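Local coordinates for protein cysteine hydrolase (Staphylococcus aureus, PDB 6KUA) that probably hydrolyses nicotinamide to nicotinic acid and ammonia, as a nicotinamidase of the isochorismatase-like cysteine hydrolase family, at residues A[23-35]-A[153-165]. Sequence-based numbering, arbitrary orientation.
Sequences TCGKPGQNIEDFI and SVPAEGVASFNQK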
# COMPACT_ATOMS: atom_id res chain seq x y z
N THR A 23 24.84 11.17 -13.63
CA THR A 23 24.69 10.60 -14.97
C THR A 23 25.00 9.11 -15.00
O THR A 23 25.59 8.53 -14.08
CB THR A 23 25.57 11.33 -15.98
OG1 THR A 23 25.26 10.85 -17.30
CG2 THR A 23 27.05 11.09 -15.69
N CYS A 24 24.59 8.48 -16.10
CA CYS A 24 24.94 7.10 -16.44
C CYS A 24 25.78 7.01 -17.70
O CYS A 24 26.11 5.90 -18.12
CB CYS A 24 23.67 6.25 -16.63
SG CYS A 24 22.93 5.73 -15.10
N GLY A 25 26.11 8.14 -18.32
CA GLY A 25 26.99 8.18 -19.47
C GLY A 25 26.55 7.24 -20.58
O GLY A 25 25.36 6.95 -20.78
N LYS A 26 27.56 6.73 -21.31
CA LYS A 26 27.34 6.00 -22.56
C LYS A 26 26.29 4.89 -22.47
O LYS A 26 25.47 4.80 -23.40
CB LYS A 26 28.68 5.43 -23.06
CG LYS A 26 28.67 5.01 -24.53
CD LYS A 26 29.59 3.82 -24.81
CE LYS A 26 29.22 3.12 -26.12
NZ LYS A 26 30.18 2.04 -26.51
N PRO A 27 26.25 4.03 -21.44
CA PRO A 27 25.27 2.92 -21.47
C PRO A 27 23.83 3.39 -21.56
O PRO A 27 23.08 2.89 -22.42
CB PRO A 27 25.56 2.15 -20.17
CG PRO A 27 26.28 3.11 -19.31
CD PRO A 27 27.12 3.93 -20.25
N GLY A 28 23.41 4.34 -20.72
CA GLY A 28 22.06 4.87 -20.83
C GLY A 28 21.77 5.53 -22.17
O GLY A 28 20.63 5.55 -22.63
N GLN A 29 22.81 6.09 -22.81
CA GLN A 29 22.66 6.66 -24.14
C GLN A 29 22.52 5.57 -25.20
O GLN A 29 21.87 5.80 -26.23
CB GLN A 29 23.85 7.56 -24.46
CG GLN A 29 24.10 8.67 -23.44
CD GLN A 29 25.42 9.40 -23.65
OE1 GLN A 29 26.01 9.36 -24.73
NE2 GLN A 29 25.89 10.07 -22.60
N ASN A 30 23.09 4.39 -24.96
CA ASN A 30 23.03 3.32 -25.94
C ASN A 30 21.67 2.63 -26.01
O ASN A 30 21.47 1.80 -26.89
CB ASN A 30 24.11 2.27 -25.65
CG ASN A 30 25.51 2.86 -25.64
OD1 ASN A 30 25.97 3.41 -26.63
ND2 ASN A 30 26.19 2.72 -24.51
N ILE A 31 20.74 2.94 -25.11
CA ILE A 31 19.41 2.33 -25.16
C ILE A 31 18.38 3.27 -25.78
O ILE A 31 17.22 2.87 -25.96
CB ILE A 31 18.97 1.87 -23.76
CG1 ILE A 31 18.58 3.06 -22.88
CG2 ILE A 31 20.07 1.10 -23.07
CD1 ILE A 31 18.22 2.66 -21.47
N GLU A 32 18.77 4.50 -26.11
CA GLU A 32 17.86 5.51 -26.65
C GLU A 32 17.09 4.99 -27.86
O GLU A 32 15.86 5.11 -27.93
CB GLU A 32 18.67 6.77 -26.99
CG GLU A 32 17.90 7.92 -27.63
CD GLU A 32 18.82 9.10 -27.97
OE1 GLU A 32 18.36 10.27 -27.92
OE2 GLU A 32 20.00 8.86 -28.29
N ASP A 33 17.80 4.41 -28.82
CA ASP A 33 17.13 3.95 -30.04
C ASP A 33 16.11 2.86 -29.73
O ASP A 33 15.03 2.82 -30.34
CB ASP A 33 18.16 3.44 -31.05
CG ASP A 33 18.76 4.55 -31.90
OD1 ASP A 33 18.52 5.75 -31.61
OD2 ASP A 33 19.48 4.21 -32.87
N PHE A 34 16.42 1.96 -28.79
CA PHE A 34 15.50 0.88 -28.47
C PHE A 34 14.25 1.40 -27.75
O PHE A 34 13.14 0.93 -28.00
CB PHE A 34 16.20 -0.17 -27.61
CG PHE A 34 15.36 -1.38 -27.32
CD1 PHE A 34 14.56 -1.43 -26.18
CD2 PHE A 34 15.38 -2.47 -28.18
CE1 PHE A 34 13.79 -2.55 -25.91
CE2 PHE A 34 14.61 -3.59 -27.91
CZ PHE A 34 13.82 -3.63 -26.78
N ILE A 35 14.42 2.36 -26.85
CA ILE A 35 13.28 2.92 -26.14
C ILE A 35 12.35 3.64 -27.11
O ILE A 35 11.12 3.47 -27.06
CB ILE A 35 13.77 3.83 -25.01
CG1 ILE A 35 14.49 3.01 -23.93
CG2 ILE A 35 12.62 4.58 -24.38
CD1 ILE A 35 14.90 3.83 -22.73
N SER A 153 7.92 -7.70 -18.36
CA SER A 153 8.93 -7.86 -19.39
C SER A 153 9.99 -6.78 -19.21
O SER A 153 9.67 -5.59 -19.14
CB SER A 153 8.31 -7.79 -20.79
OG SER A 153 9.28 -8.10 -21.78
N VAL A 154 11.25 -7.19 -19.10
CA VAL A 154 12.34 -6.22 -19.07
C VAL A 154 13.36 -6.59 -20.14
O VAL A 154 14.24 -7.43 -19.90
CB VAL A 154 13.01 -6.14 -17.68
CG1 VAL A 154 14.03 -5.01 -17.68
CG2 VAL A 154 11.97 -5.92 -16.59
N PRO A 155 13.26 -6.00 -21.33
CA PRO A 155 14.21 -6.34 -22.40
C PRO A 155 15.59 -5.82 -22.07
O PRO A 155 15.75 -4.66 -21.71
CB PRO A 155 13.62 -5.64 -23.63
CG PRO A 155 12.83 -4.51 -23.07
CD PRO A 155 12.25 -5.03 -21.77
N ALA A 156 16.59 -6.70 -22.18
CA ALA A 156 17.94 -6.30 -21.80
C ALA A 156 18.46 -5.16 -22.66
O ALA A 156 19.34 -4.42 -22.22
CB ALA A 156 18.88 -7.51 -21.88
N GLU A 157 17.95 -5.01 -23.88
CA GLU A 157 18.31 -3.89 -24.75
C GLU A 157 17.65 -2.58 -24.33
O GLU A 157 17.98 -1.54 -24.90
CB GLU A 157 17.92 -4.21 -26.19
CG GLU A 157 19.02 -4.77 -27.08
CD GLU A 157 18.78 -4.44 -28.57
OE1 GLU A 157 19.35 -3.42 -29.06
OE2 GLU A 157 18.02 -5.19 -29.23
N GLY A 158 16.71 -2.62 -23.38
CA GLY A 158 15.94 -1.45 -23.03
C GLY A 158 16.26 -0.85 -21.68
O GLY A 158 15.62 0.12 -21.27
N VAL A 159 17.26 -1.41 -20.99
CA VAL A 159 17.65 -0.94 -19.66
C VAL A 159 19.18 -0.85 -19.60
O VAL A 159 19.89 -1.51 -20.36
CB VAL A 159 17.11 -1.86 -18.54
CG1 VAL A 159 15.59 -1.74 -18.43
CG2 VAL A 159 17.51 -3.32 -18.82
N ALA A 160 19.68 -0.01 -18.68
CA ALA A 160 21.12 0.15 -18.50
C ALA A 160 21.44 0.58 -17.08
O ALA A 160 20.63 1.20 -16.39
CB ALA A 160 21.69 1.18 -19.48
N SER A 161 22.67 0.28 -16.66
CA SER A 161 23.19 0.77 -15.38
C SER A 161 24.64 1.20 -15.53
O SER A 161 25.35 0.77 -16.43
CB SER A 161 23.08 -0.31 -14.29
OG SER A 161 23.50 0.22 -13.04
N PHE A 162 25.08 2.06 -14.60
CA PHE A 162 26.51 2.37 -14.52
C PHE A 162 27.31 1.21 -13.97
O PHE A 162 28.54 1.18 -14.13
CB PHE A 162 26.74 3.62 -13.65
CG PHE A 162 26.14 3.52 -12.26
CD1 PHE A 162 26.85 2.91 -11.22
CD2 PHE A 162 24.89 4.06 -11.99
CE1 PHE A 162 26.31 2.82 -9.94
CE2 PHE A 162 24.34 3.98 -10.71
CZ PHE A 162 25.05 3.36 -9.69
N ASN A 163 26.65 0.25 -13.34
CA ASN A 163 27.28 -0.88 -12.66
C ASN A 163 27.03 -2.13 -13.48
O ASN A 163 25.90 -2.65 -13.51
CB ASN A 163 26.71 -1.00 -11.24
CG ASN A 163 27.28 -2.17 -10.47
OD1 ASN A 163 28.12 -2.92 -10.98
ND2 ASN A 163 26.82 -2.33 -9.23
N GLN A 164 28.07 -2.63 -14.14
CA GLN A 164 27.91 -3.79 -15.02
C GLN A 164 27.49 -5.04 -14.25
O GLN A 164 26.62 -5.79 -14.71
CB GLN A 164 29.21 -4.05 -15.78
CG GLN A 164 29.01 -4.30 -17.25
CD GLN A 164 28.07 -5.46 -17.50
OE1 GLN A 164 28.22 -6.53 -16.90
NE2 GLN A 164 27.09 -5.26 -18.38
N LYS A 165 28.11 -5.28 -13.09
CA LYS A 165 27.73 -6.41 -12.25
C LYS A 165 26.27 -6.31 -11.82
O LYS A 165 25.55 -7.32 -11.81
CB LYS A 165 28.63 -6.47 -11.02
CG LYS A 165 30.04 -6.95 -11.29
CD LYS A 165 30.99 -6.58 -10.16
CE LYS A 165 30.58 -5.29 -9.42
NZ LYS A 165 30.53 -4.06 -10.29
O HOH W 1 19.79 -0.74 -26.95
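F34 lays one ring face against the aliphatic root of E157, whose CB stands 3.8 Å from the F34 ring centroid, a CH-pi contact only 18° off the normal. The ring swings there because CG is anti to the backbone N (chi1 -175°). Its CD1 comes within 3.4 Å of G158 CA, while F34 CE1 meets P155 CG at 3.6 Å. Three residues earlier, I31 spreads its branches: CD1 lies 3.6 Å from G158 O, whereas CG2 rests 3.9 Å from A160 CB. The A160 methyl also touches P27 CB, and beyond it C24 SG reaches the edge of the F162 ring, 4.0 Å from F162 CD2.

Polar linkage is indirect: one water sits within hydrogen-bonding distance of both N30 O and E157 O, and may not serve both at once. In the second shell, G158 N bonds to P155 O, folding the turn that presents P155 and E157 to F34, and S161 OG, bonded to D135, accepts from N163 N in an ST turn. Residues 24-35 pack over the later part of edge strand 151-160 in this chain's parallel sheet, I31 and I35 also resting on strand 126-132. Cohesion is chiefly apolar, with a water lying between the main chains.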